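Local atomic coordinates of proteasome accessory factor B/C (PafBC) (Paenarthrobacter aurescens, PDB entry 6SJ9), a protein that probably acts as a transcriptional regulator of the bacterial DNA damage response, combining winged helix-turn-helix modules for DNA binding with WYL domains. Residues 586-591 with 620-625; 327-332 with 640-645; 111-116 with 133-138; 342-347 with 602-607. All coordinates share one frame; numbering follows the deposited sequence.

Interaction 1 (586-591 with 620-625)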
loop_
_atom_site.group_PDB
_atom_site.type_symbol
_atom_site.label_atom_id
_atom_site.label_comp_id
_atom_site.label_asym_id
_atom_site.label_seq_id
_atom_site.Cartn_x
_atom_site.Cartn_y
_atom_site.Cartn_z
ATOM N N VAL A 586 -12.185 16.193 -1.635
ATOM C CA VAL A 586 -13.607 16.402 -1.844
ATOM C C VAL A 586 -14.348 15.540 -0.825
ATOM O O VAL A 586 -14.031 14.361 -0.639
ATOM C CB VAL A 586 -14.017 16.114 -3.298
ATOM C CG1 VAL A 586 -12.876 15.556 -4.047
ATOM C CG2 VAL A 586 -15.193 15.205 -3.376
ATOM N N LEU A 587 -15.306 16.129 -0.140
ATOM C CA LEU A 587 -16.065 15.446 0.902
ATOM C C LEU A 587 -17.269 14.709 0.314
ATOM O O LEU A 587 -18.013 15.266 -0.496
ATOM C CB LEU A 587 -16.486 16.477 1.949
ATOM C CG LEU A 587 -17.085 15.989 3.266
ATOM C CD1 LEU A 587 -18.578 15.715 3.145
ATOM C CD2 LEU A 587 -16.305 14.756 3.784
ATOM N N VAL A 588 -17.400 13.425 0.627
ATOM C CA VAL A 588 -18.403 12.564 0.010
ATOM C C VAL A 588 -19.102 11.792 1.118
ATOM O O VAL A 588 -18.474 11.417 2.109
ATOM C CB VAL A 588 -17.783 11.595 -1.015
ATOM C CG1 VAL A 588 -18.826 10.679 -1.572
ATOM C CG2 VAL A 588 -17.074 12.360 -2.125
ATOM N N CYS A 589 -20.408 11.630 1.000
ATOM C CA CYS A 589 -21.190 10.816 1.917
ATOM C C CYS A 589 -21.571 9.531 1.194
ATOM O O CYS A 589 -22.136 9.589 0.100
ATOM C CB CYS A 589 -22.429 11.579 2.384
ATOM S SG CYS A 589 -23.365 10.659 3.572
ATOM N N LEU A 590 -21.202 8.384 1.773
ATOM C CA LEU A 590 -21.382 7.054 1.198
ATOM C C LEU A 590 -22.398 6.287 2.016
ATOM O O LEU A 590 -22.515 6.509 3.222
ATOM C CB LEU A 590 -20.065 6.227 1.215
ATOM C CG LEU A 590 -18.829 6.765 0.534
ATOM C CD1 LEU A 590 -17.605 5.847 0.752
ATOM C CD2 LEU A 590 -19.078 7.022 -0.929
ATOM N N GLU A 591 -23.094 5.348 1.374
ATOM C CA GLU A 591 -23.721 4.237 2.078
ATOM C C GLU A 591 -22.936 2.963 1.766
ATOM O O GLU A 591 -22.616 2.692 0.608
ATOM C CB GLU A 591 -25.182 4.033 1.700
ATOM C CG GLU A 591 -25.796 2.839 2.443
ATOM C CD GLU A 591 -27.278 2.651 2.166
ATOM O OE1 GLU A 591 -27.850 3.464 1.414
ATOM O OE2 GLU A 591 -27.866 1.680 2.679
ATOM N N VAL A 620 -16.521 10.518 3.962
ATOM C CA VAL A 620 -15.093 10.325 3.725
ATOM C C VAL A 620 -14.557 11.434 2.820
ATOM O O VAL A 620 -15.269 11.953 1.960
ATOM C CB VAL A 620 -14.791 8.929 3.097
ATOM C CG1 VAL A 620 -15.321 7.820 3.988
ATOM C CG2 VAL A 620 -15.394 8.808 1.762
ATOM N N ARG A 621 -13.259 11.717 2.950
ATOM C CA ARG A 621 -12.543 12.623 2.061
ATOM C C ARG A 621 -11.783 11.824 1.008
ATOM O O ARG A 621 -10.910 11.030 1.348
ATOM C CB ARG A 621 -11.568 13.496 2.852
ATOM C CG ARG A 621 -12.237 14.419 3.878
ATOM C CD ARG A 621 -11.196 15.020 4.868
ATOM N NE ARG A 621 -10.200 15.905 4.229
ATOM C CZ ARG A 621 -10.259 17.242 4.225
ATOM N NH1 ARG A 621 -11.277 17.875 4.818
ATOM N NH2 ARG A 621 -9.303 17.958 3.633
ATOM N N PHE A 622 -12.114 12.032 -0.265
ATOM C CA PHE A 622 -11.396 11.438 -1.383
ATOM C C PHE A 622 -10.419 12.453 -1.934
ATOM O O PHE A 622 -10.694 13.666 -1.925
ATOM C CB PHE A 622 -12.343 10.991 -2.493
ATOM C CG PHE A 622 -12.942 9.674 -2.235
ATOM C CD1 PHE A 622 -14.182 9.585 -1.610
ATOM C CD2 PHE A 622 -12.277 8.516 -2.568
ATOM C CE1 PHE A 622 -14.741 8.338 -1.349
ATOM C CE2 PHE A 622 -12.824 7.273 -2.311
ATOM C CZ PHE A 622 -14.052 7.173 -1.696
ATOM N N GLY A 623 -9.259 11.943 -2.371
ATOM C CA GLY A 623 -8.180 12.794 -2.839
ATOM C C GLY A 623 -8.519 13.543 -4.106
ATOM O O GLY A 623 -7.999 14.645 -4.329
ATOM N N ASP A 624 -9.386 12.966 -4.942
ATOM C CA ASP A 624 -9.754 13.550 -6.213
ATOM C C ASP A 624 -11.120 12.981 -6.582
ATOM O O ASP A 624 -11.357 11.777 -6.445
ATOM C CB ASP A 624 -8.721 13.214 -7.307
ATOM C CG ASP A 624 -9.038 13.909 -8.648
ATOM O OD1 ASP A 624 -8.521 15.037 -8.851
ATOM O OD2 ASP A 624 -9.818 13.360 -9.476
ATOM N N ALA A 625 -12.013 13.852 -7.066
ATOM C CA ALA A 625 -13.348 13.390 -7.429
ATOM C C ALA A 625 -13.308 12.388 -8.569
ATOM O O ALA A 625 -14.242 11.592 -8.704
ATOM C CB ALA A 625 -14.256 14.569 -7.800
#
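Val586 and Phe622 face each other as an antiparallel hydrogen-bonded pair: Val586 N donates to Phe622 O (2.9 Å), and Phe622 N returns a bond to Val586 O. Val588 and Val620 repeat the pattern, with Val620 N 2.8 Å from Val588 O. Between them Leu587 and Arg621 form a non-hydrogen-bonded pair, where Arg621 CA makes a CA-H...O contact of 3.5 Å to Val586 O.

The apolar contacts lie mainly on the face bearing Val588, Val620 and Phe622. Val588 CG2 approaches the Phe622 ring obliquely, 4.0 Å from CD1. Leu590 CD1 sits at the edge of that ring and also touches Val620 CG2 at 3.8 Å, the two side chains crossing at about a right angle. Past the strand end, Val586 CG1 reaches Ala625 CB (4.1 Å). Phe631 of helix 627-634 meets Phe622 edge-to-face.

On the other face, Leu587 CD2 lies 3.5 Å from Val620 O and packs on the aliphatic CG of Arg621 at 4.1 Å. The Arg621 guanidinium forms a salt bridge through NE to Asp585.

Backbone bonding thus fixes the register of the central strands, while the hydrocarbon face supplies packing for the helices of this ferredoxin-like WCX domain.

Interaction 2 (327-332 with 640-645)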
loop_
_atom_site.group_PDB
_atom_site.type_symbol
_atom_site.label_atom_id
_atom_site.label_comp_id
_atom_site.label_asym_id
_atom_site.label_seq_id
_atom_site.Cartn_x
_atom_site.Cartn_y
_atom_site.Cartn_z
ATOM N N PRO A 327 -31.275 6.397 2.334
ATOM C CA PRO A 327 -31.483 6.431 3.779
ATOM C C PRO A 327 -31.422 7.864 4.272
ATOM O O PRO A 327 -30.973 8.763 3.536
ATOM C CB PRO A 327 -30.307 5.594 4.315
ATOM C CG PRO A 327 -29.230 5.911 3.378
ATOM C CD PRO A 327 -29.896 5.993 2.011
ATOM N N PRO A 328 -31.891 8.137 5.491
ATOM C CA PRO A 328 -31.766 9.499 6.018
ATOM C C PRO A 328 -30.326 9.756 6.429
ATOM O O PRO A 328 -29.658 8.904 7.022
ATOM C CB PRO A 328 -32.711 9.514 7.229
ATOM C CG PRO A 328 -33.271 8.104 7.361
ATOM C CD PRO A 328 -32.434 7.205 6.499
ATOM N N LEU A 329 -29.870 10.967 6.133
ATOM C CA LEU A 329 -28.501 11.362 6.413
ATOM C C LEU A 329 -28.357 11.833 7.855
ATOM O O LEU A 329 -27.999 12.976 8.128
ATOM C CB LEU A 329 -28.156 12.488 5.460
ATOM C CG LEU A 329 -27.891 11.935 4.083
ATOM C CD1 LEU A 329 -27.947 13.051 3.064
ATOM C CD2 LEU A 329 -26.553 11.270 4.139
ATOM N N GLU A 330 -28.576 10.914 8.786
ATOM C CA GLU A 330 -28.554 11.233 10.212
ATOM C C GLU A 330 -27.278 10.675 10.825
ATOM O O GLU A 330 -27.113 9.456 10.908
ATOM C CB GLU A 330 -29.797 10.708 10.936
ATOM C CG GLU A 330 -31.066 11.544 10.720
ATOM C CD GLU A 330 -32.345 10.819 11.134
ATOM O OE1 GLU A 330 -32.980 10.174 10.271
ATOM O OE2 GLU A 330 -32.716 10.887 12.327
ATOM N N PHE A 331 -26.380 11.560 11.249
ATOM C CA PHE A 331 -25.187 11.021 11.897
ATOM C C PHE A 331 -25.313 11.189 13.408
ATOM O O PHE A 331 -25.854 12.203 13.866
ATOM C CB PHE A 331 -23.919 11.729 11.403
ATOM C CG PHE A 331 -23.530 11.374 9.985
ATOM C CD1 PHE A 331 -22.786 10.236 9.717
ATOM C CD2 PHE A 331 -23.900 12.187 8.922
ATOM C CE1 PHE A 331 -22.425 9.904 8.428
ATOM C CE2 PHE A 331 -23.543 11.858 7.633
ATOM C CZ PHE A 331 -22.801 10.715 7.386
ATOM N N PRO A 332 -24.870 10.240 14.241
ATOM C CA PRO A 332 -24.914 10.456 15.694
ATOM C C PRO A 332 -23.913 11.521 16.115
ATOM O O PRO A 332 -23.065 11.964 15.339
ATOM C CB PRO A 332 -24.539 9.086 16.281
ATOM C CG PRO A 332 -24.703 8.115 15.163
ATOM C CD PRO A 332 -24.383 8.889 13.916
ATOM N N ARG A 640 -22.391 3.059 -2.390
ATOM C CA ARG A 640 -23.101 4.013 -3.219
ATOM C C ARG A 640 -22.769 5.411 -2.726
ATOM O O ARG A 640 -22.394 5.605 -1.560
ATOM C CB ARG A 640 -24.620 3.731 -3.184
ATOM C CG ARG A 640 -25.244 3.874 -1.780
ATOM C CD ARG A 640 -26.814 3.596 -1.749
ATOM N NE ARG A 640 -27.602 4.444 -2.632
ATOM C CZ ARG A 640 -28.928 4.630 -2.521
ATOM N NH1 ARG A 640 -29.629 4.045 -1.547
ATOM N NH2 ARG A 640 -29.558 5.390 -3.404
ATOM N N ILE A 641 -22.882 6.380 -3.626
ATOM C CA ILE A 641 -22.672 7.784 -3.293
ATOM C C ILE A 641 -24.036 8.421 -3.007
ATOM O O ILE A 641 -24.951 8.328 -3.831
ATOM C CB ILE A 641 -21.931 8.530 -4.412
ATOM C CG1 ILE A 641 -20.567 7.907 -4.654
ATOM C CG2 ILE A 641 -21.708 9.967 -4.014
ATOM C CD1 ILE A 641 -19.964 8.336 -5.921
ATOM N N LEU A 642 -24.192 8.998 -1.809
ATOM C CA LEU A 642 -25.405 9.733 -1.440
ATOM C C LEU A 642 -25.307 11.226 -1.756
ATOM O O LEU A 642 -26.218 11.796 -2.351
ATOM C CB LEU A 642 -25.672 9.546 0.063
ATOM C CG LEU A 642 -25.770 8.076 0.487
ATOM C CD1 LEU A 642 -26.077 7.936 1.940
ATOM C CD2 LEU A 642 -26.849 7.395 -0.316
ATOM N N GLU A 643 -24.180 11.853 -1.424
ATOM C CA GLU A 643 -23.928 13.279 -1.598
ATOM C C GLU A 643 -22.454 13.487 -1.860
ATOM O O GLU A 643 -21.618 12.801 -1.261
ATOM C CB GLU A 643 -24.321 14.092 -0.357
ATOM C CG GLU A 643 -25.787 14.194 -0.097
ATOM C CD GLU A 643 -26.084 15.128 1.065
ATOM O OE1 GLU A 643 -25.112 15.633 1.685
ATOM O OE2 GLU A 643 -27.287 15.406 1.303
ATOM N N PRO A 644 -22.097 14.479 -2.664
ATOM C CA PRO A 644 -23.027 15.403 -3.307
ATOM C C PRO A 644 -23.650 14.815 -4.566
ATOM O O PRO A 644 -23.112 13.871 -5.141
ATOM C CB PRO A 644 -22.142 16.604 -3.618
ATOM C CG PRO A 644 -20.768 16.008 -3.798
ATOM C CD PRO A 644 -20.702 14.935 -2.767
ATOM N N GLU A 645 -24.821 15.350 -4.936
ATOM C CA GLU A 645 -25.622 14.790 -6.021
ATOM C C GLU A 645 -24.861 14.775 -7.346
ATOM O O GLU A 645 -25.013 13.846 -8.153
ATOM C CB GLU A 645 -26.929 15.589 -6.167
ATOM C CG GLU A 645 -27.826 15.088 -7.279
ATOM C CD GLU A 645 -28.362 13.671 -7.053
ATOM O OE1 GLU A 645 -28.325 13.164 -5.907
ATOM O OE2 GLU A 645 -28.797 13.038 -8.044
#
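A classic beta bulge at Leu642 and Glu643, both facing Cys589, marks strand 639-643, one of the two edge strands of the C-terminal WCX sheet, and Leu329 and Pro327 of a long loop pack beside it. Leu642 is the hub. Its CD1 lies 4.0 Å from Pro327 CG, the two side chains meeting tip to tip, and 4.0 Å from Leu329 CD2, where the leucines slide past each other in opposite directions. Leu329 is the centre of an inverse gamma turn. Its other methyl, CD1, approaches the Glu643 carboxylate, but the modelled separation is too short for its detail to be trusted.

Pro327 CD also reaches Arg640 NH1 at 4.1 Å. Within the strand, Leu642 CD2 lies 3.8 Å above the plane of the Arg640 guanidinium, toward its rim, while NH1 is hydrogen-bonded to Pro325 O. The guanidinium thus has a loop carbonyl as polar partner and apolar carbon over one face.

The loop, running from helix 305-323 to helix 346-360, crosses the sheet: Leu329 and Phe331 touch Cys589 of strand 586-592, and Phe331 continues onto Leu617 and Ala609 of the next two strands. Ile641 instead packs on Val588, which faces Leu628 of helix 627-634.

Interaction 3 (111-116 with 133-138); sequences AALGSA and VDLPAG
Pro136 meets Ala116 with the flank of its ring: CB and CG both stand 3.7 Å from Ala116 CB. The proline contributes the most buried surface here, and it lies against the groove between successive turns of helix 95-118, touching Ala112, Leu113 and Ala116. CG also comes within 4.0 Å of Ala112 O, a carbonyl already engaged by Ala116 N in the helical hydrogen-bond pattern, so the ring rests on a satisfied polar atom as well as on methyl groups.

Leu113 comes second. Chi1 of -71° sets its CG anti to the carbonyl carbon; from there the CD2 methyl comes to 4.2 Å from Pro136 CD, the two side chains crossing at about a right angle. The same methyl makes a looser contact with Leu135 CD2 at 4.4 Å. Ala116 needs no such reach, since its CB already points toward the loop. An alanine in place of Pro136 would remove CG and CD and would probably open a gap beside Ala112 O and Leu113 CD2, leaving that methyl with just its looser loop contact to Leu135, and the backbone freer to turn once the ring is gone.

Leu113 continues onto Trp627 and Leu135 onto Met630, both from helix 627-634 of the C-terminal WCX domain. The arrangement is plain apolar docking of an extended loop on the last turns of a helix: the chain leaves helix 95-118, passes through a segment absent from the model, and returns along that helix before entering helix 147-159.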
loop_
_atom_site.group_PDB
_atom_site.type_symbol
_atom_site.label_atom_id
_atom_site.label_comp_id
_atom_site.label_asym_id
_atom_site.label_seq_id
_atom_site.Cartn_x
_atom_site.Cartn_y
_atom_site.Cartn_z
ATOM N N ALA A 111 1.729 8.287 -2.118
ATOM C CA ALA A 111 2.459 9.405 -2.723
ATOM C C ALA A 111 2.062 9.572 -4.195
ATOM O O ALA A 111 1.949 10.699 -4.711
ATOM C CB ALA A 111 3.974 9.161 -2.594
ATOM N N ALA A 112 1.928 8.447 -4.894
ATOM C CA ALA A 112 1.656 8.464 -6.333
ATOM C C ALA A 112 0.272 9.028 -6.620
ATOM O O ALA A 112 0.084 9.789 -7.572
ATOM C CB ALA A 112 1.800 7.034 -6.900
ATOM N N LEU A 113 -0.696 8.691 -5.787
ATOM C CA LEU A 113 -2.033 9.237 -5.966
ATOM C C LEU A 113 -2.037 10.748 -5.760
ATOM O O LEU A 113 -2.574 11.504 -6.591
ATOM C CB LEU A 113 -2.989 8.531 -5.016
ATOM C CG LEU A 113 -3.212 7.106 -5.499
ATOM C CD1 LEU A 113 -3.954 6.272 -4.461
ATOM C CD2 LEU A 113 -3.946 7.169 -6.833
ATOM N N GLY A 114 -1.400 11.224 -4.690
ATOM C CA GLY A 114 -1.339 12.668 -4.489
ATOM C C GLY A 114 -0.702 13.379 -5.657
ATOM O O GLY A 114 -1.214 14.403 -6.134
ATOM N N SER A 115 0.390 12.818 -6.199
ATOM C CA SER A 115 1.020 13.516 -7.319
ATOM C C SER A 115 0.158 13.465 -8.579
ATOM O O SER A 115 0.146 14.429 -9.348
ATOM C CB SER A 115 2.383 12.932 -7.630
ATOM O OG SER A 115 3.010 12.526 -6.440
ATOM N N ALA A 116 -0.605 12.390 -8.783
ATOM C CA ALA A 116 -1.388 12.312 -10.010
ATOM C C ALA A 116 -2.538 13.293 -9.966
ATOM O O ALA A 116 -2.737 14.066 -10.907
ATOM C CB ALA A 116 -1.925 10.896 -10.234
ATOM N N VAL A 133 -11.079 9.504 -16.098
ATOM C CA VAL A 133 -10.243 9.040 -14.998
ATOM C C VAL A 133 -9.241 7.999 -15.488
ATOM O O VAL A 133 -9.517 7.227 -16.414
ATOM C CB VAL A 133 -11.164 8.505 -13.888
ATOM C CG1 VAL A 133 -12.318 9.475 -13.714
ATOM C CG2 VAL A 133 -11.714 7.153 -14.259
ATOM N N ASP A 134 -8.054 7.986 -14.875
ATOM C CA ASP A 134 -7.019 7.014 -15.237
ATOM C C ASP A 134 -5.981 6.935 -14.126
ATOM O O ASP A 134 -5.354 7.951 -13.805
ATOM C CB ASP A 134 -6.358 7.435 -16.576
ATOM C CG ASP A 134 -5.345 6.412 -17.117
ATOM O OD1 ASP A 134 -4.462 6.825 -17.908
ATOM O OD2 ASP A 134 -5.409 5.218 -16.744
ATOM N N LEU A 135 -5.768 5.747 -13.557
ATOM C CA LEU A 135 -4.786 5.634 -12.486
ATOM C C LEU A 135 -3.394 5.944 -13.036
ATOM O O LEU A 135 -3.077 5.618 -14.176
ATOM C CB LEU A 135 -4.796 4.238 -11.856
ATOM C CG LEU A 135 -5.980 3.810 -10.989
ATOM C CD1 LEU A 135 -5.866 2.348 -10.501
ATOM C CD2 LEU A 135 -6.048 4.751 -9.795
ATOM N N PRO A 136 -2.519 6.511 -12.223
ATOM C CA PRO A 136 -1.146 6.767 -12.674
ATOM C C PRO A 136 -0.307 5.496 -12.747
ATOM O O PRO A 136 -0.671 4.431 -12.231
ATOM C CB PRO A 136 -0.597 7.716 -11.603
ATOM C CG PRO A 136 -1.346 7.293 -10.367
ATOM C CD PRO A 136 -2.734 6.917 -10.827
ATOM N N ALA A 137 0.820 5.632 -13.450
ATOM C CA ALA A 137 1.800 4.559 -13.582
ATOM C C ALA A 137 2.200 4.009 -12.217
ATOM O O ALA A 137 2.445 4.762 -11.267
ATOM C CB ALA A 137 3.047 5.074 -14.314
ATOM N N GLY A 138 2.263 2.683 -12.118
ATOM C CA GLY A 138 2.662 2.079 -10.864
ATOM C C GLY A 138 1.587 2.023 -9.804
ATOM O O GLY A 138 1.912 1.776 -8.634
#

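Interaction 4 (342-347 with 602-607); sequences KRTSED and DYYAER
Tyr604, a non-glycine residue at positive phi (51°), is the C-prime residue of the Schellman motif that ends helix 599-602, and its ring lies against Arg343. Arg343 CA stands over the ring in a CH-pi contact, 4.2 Å from the Tyr604 centroid, and Arg343 CG packs 3.8 Å from Tyr604 CG. The opposite ring face receives Asp602 O.

From CG to NE the arginine is extended; its guanidinium is turned 44° from the phenol ring, with Tyr604 CD2 over one face. At the guanidinium edge, in its plane, Glu606 OE2 makes a long salt bridge of 3.6 Å to Arg343 NH2, while NH1 bonds to Phe579 O. One water lies in the plane of the Tyr604 ring at its edge, 2.7 Å from Tyr604 OH, and donates to Thr344 OG1 at 2.7 Å. An alanine in place of Tyr604 would probably leave Arg343 CA and CG without their aromatic partner and the water without its link to the turn.

Thr344 packs on Leu349 and Met352 of helix 346-360, whose N-cap is Ser345. Across the contact, Glu606 pairs by backbone with Glu619 of strand 616-622, and Arg343 also touches Arg621 of that strand. The approach to helix 346-360 is thereby laid beside the C-terminal WCX sheet.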
loop_
_atom_site.group_PDB
_atom_site.type_symbol
_atom_site.label_atom_id
_atom_site.label_comp_id
_atom_site.label_asym_id
_atom_site.label_seq_id
_atom_site.Cartn_x
_atom_site.Cartn_y
_atom_site.Cartn_z
ATOM N N LYS A 342 -8.194 5.759 12.404
ATOM C CA LYS A 342 -7.628 7.108 12.276
ATOM C C LYS A 342 -6.528 7.128 11.220
ATOM O O LYS A 342 -5.881 6.117 10.948
ATOM C CB LYS A 342 -7.028 7.609 13.603
ATOM C CG LYS A 342 -7.968 7.699 14.763
ATOM C CD LYS A 342 -7.364 8.607 15.866
ATOM C CE LYS A 342 -8.296 8.772 17.066
ATOM N NZ LYS A 342 -7.565 8.882 18.374
ATOM N N ARG A 343 -6.303 8.315 10.649
ATOM C CA ARG A 343 -5.214 8.526 9.701
ATOM C C ARG A 343 -3.877 8.104 10.304
ATOM O O ARG A 343 -3.522 8.504 11.410
ATOM C CB ARG A 343 -5.160 9.994 9.275
ATOM C CG ARG A 343 -6.257 10.370 8.275
ATOM C CD ARG A 343 -6.435 11.878 8.143
ATOM N NE ARG A 343 -7.575 12.057 7.270
ATOM C CZ ARG A 343 -7.522 11.996 5.950
ATOM N NH1 ARG A 343 -6.351 11.828 5.337
ATOM N NH2 ARG A 343 -8.640 12.144 5.244
ATOM N N THR A 344 -3.185 7.234 9.597
ATOM C CA THR A 344 -2.013 6.576 10.161
ATOM C C THR A 344 -0.964 7.577 10.605
ATOM O O THR A 344 -0.608 8.483 9.858
ATOM C CB THR A 344 -1.472 5.640 9.099
ATOM O OG1 THR A 344 -2.583 4.836 8.677
ATOM C CG2 THR A 344 -0.328 4.734 9.664
ATOM N N SER A 345 -0.468 7.408 11.818
ATOM C CA SER A 345 0.563 8.263 12.396
ATOM C C SER A 345 1.958 7.636 12.286
ATOM O O SER A 345 2.132 6.467 11.975
ATOM C CB SER A 345 0.267 8.526 13.880
ATOM O OG SER A 345 0.303 7.293 14.580
ATOM N N GLU A 346 2.958 8.446 12.593
ATOM C CA GLU A 346 4.329 7.939 12.668
ATOM C C GLU A 346 4.486 6.895 13.787
ATOM O O GLU A 346 5.181 5.904 13.599
ATOM C CB GLU A 346 5.306 9.100 12.856
ATOM C CG GLU A 346 5.329 9.978 11.598
ATOM C CD GLU A 346 6.404 11.084 11.622
ATOM O OE1 GLU A 346 6.836 11.444 12.725
ATOM O OE2 GLU A 346 6.839 11.535 10.551
ATOM N N ASP A 347 3.842 7.080 14.945
ATOM C CA ASP A 347 3.897 6.039 15.980
ATOM C C ASP A 347 3.374 4.698 15.445
ATOM O O ASP A 347 3.966 3.642 15.677
ATOM C CB ASP A 347 3.059 6.446 17.208
ATOM C CG ASP A 347 3.768 7.473 18.122
ATOM O OD1 ASP A 347 4.971 7.734 17.912
ATOM O OD2 ASP A 347 3.102 8.006 19.072
ATOM N N ASP A 602 -10.642 1.938 5.739
ATOM C CA ASP A 602 -9.629 2.145 4.716
ATOM C C ASP A 602 -9.533 3.615 4.323
ATOM O O ASP A 602 -8.442 4.091 3.999
ATOM C CB ASP A 602 -9.955 1.282 3.485
ATOM C CG ASP A 602 -9.946 -0.206 3.792
ATOM O OD1 ASP A 602 -9.477 -0.616 4.891
ATOM O OD2 ASP A 602 -10.476 -0.973 2.968
ATOM N N TYR A 603 -10.648 4.366 4.368
ATOM C CA TYR A 603 -10.619 5.764 3.965
ATOM C C TYR A 603 -10.778 6.717 5.150
ATOM O O TYR A 603 -11.114 7.892 4.956
ATOM C CB TYR A 603 -11.684 5.985 2.884
ATOM C CG TYR A 603 -11.276 5.309 1.558
ATOM C CD1 TYR A 603 -11.501 3.945 1.352
ATOM C CD2 TYR A 603 -10.601 6.006 0.550
ATOM C CE1 TYR A 603 -11.103 3.295 0.154
ATOM C CE2 TYR A 603 -10.198 5.359 -0.658
ATOM C CZ TYR A 603 -10.458 4.001 -0.840
ATOM O OH TYR A 603 -10.065 3.339 -2.012
ATOM N N TYR A 604 -10.516 6.240 6.370
ATOM C CA TYR A 604 -10.453 7.085 7.568
ATOM C C TYR A 604 -11.693 7.975 7.689
ATOM O O TYR A 604 -11.590 9.185 7.867
ATOM C CB TYR A 604 -9.173 7.938 7.600
ATOM C CG TYR A 604 -7.958 7.227 7.013
ATOM C CD1 TYR A 604 -7.339 6.187 7.699
ATOM C CD2 TYR A 604 -7.482 7.568 5.746
ATOM C CE1 TYR A 604 -6.263 5.501 7.153
ATOM C CE2 TYR A 604 -6.411 6.895 5.185
ATOM C CZ TYR A 604 -5.805 5.859 5.905
ATOM O OH TYR A 604 -4.747 5.221 5.317
ATOM N N ALA A 605 -12.866 7.365 7.608
ATOM C CA ALA A 605 -14.113 8.119 7.585
ATOM C C ALA A 605 -14.176 9.185 8.678
ATOM O O ALA A 605 -13.869 8.928 9.843
ATOM C CB ALA A 605 -15.281 7.152 7.753
ATOM N N GLU A 606 -14.584 10.391 8.295
ATOM C CA GLU A 606 -14.713 11.457 9.289
ATOM C C GLU A 606 -15.850 11.154 10.260
ATOM O O GLU A 606 -15.729 11.402 11.462
ATOM C CB GLU A 606 -14.959 12.808 8.600
ATOM C CG GLU A 606 -14.071 13.082 7.370
ATOM C CD GLU A 606 -12.634 13.404 7.757
ATOM O OE1 GLU A 606 -12.465 14.178 8.722
ATOM O OE2 GLU A 606 -11.685 12.910 7.102
ATOM N N ARG A 607 -16.960 10.615 9.760
ATOM C CA ARG A 607 -18.125 10.292 10.574
ATOM C C ARG A 607 -18.785 9.050 10.004
ATOM O O ARG A 607 -18.792 8.843 8.789
ATOM C CB ARG A 607 -19.177 11.406 10.588
ATOM C CG ARG A 607 -18.743 12.726 11.212
ATOM C CD ARG A 607 -19.984 13.638 11.462
ATOM N NE ARG A 607 -20.682 13.986 10.226
ATOM C CZ ARG A 607 -21.786 14.723 10.162
ATOM N NH1 ARG A 607 -22.344 15.196 11.263
ATOM N NH2 ARG A 607 -22.334 14.976 8.992
HETATM O O HOH W 1 -3.578 3.270 6.752
#

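Interactions 1 and 2 belong to one sheet, whose strands 586-592 and 639-643 are neighbours: interaction 1 pairs two inner strands by backbone bonds, whereas interaction 2 is side-chain packing of a loop beside an outer strand. Both are partly buried. Interactions 3 and 4 are surface contacts, the former mainly apolar packing between helix and loop, the latter mixing CH-pi packing, a long salt bridge and a bridging water. Interaction 4 touches interaction 1 through Arg621 CD and Glu606 OE2, 3.1 Å apart, and interaction 2 through Phe331 and Arg607. Interaction 3 stands apart, its centre about 17 Å from that of interaction 1, with helix 627-634 bordering both.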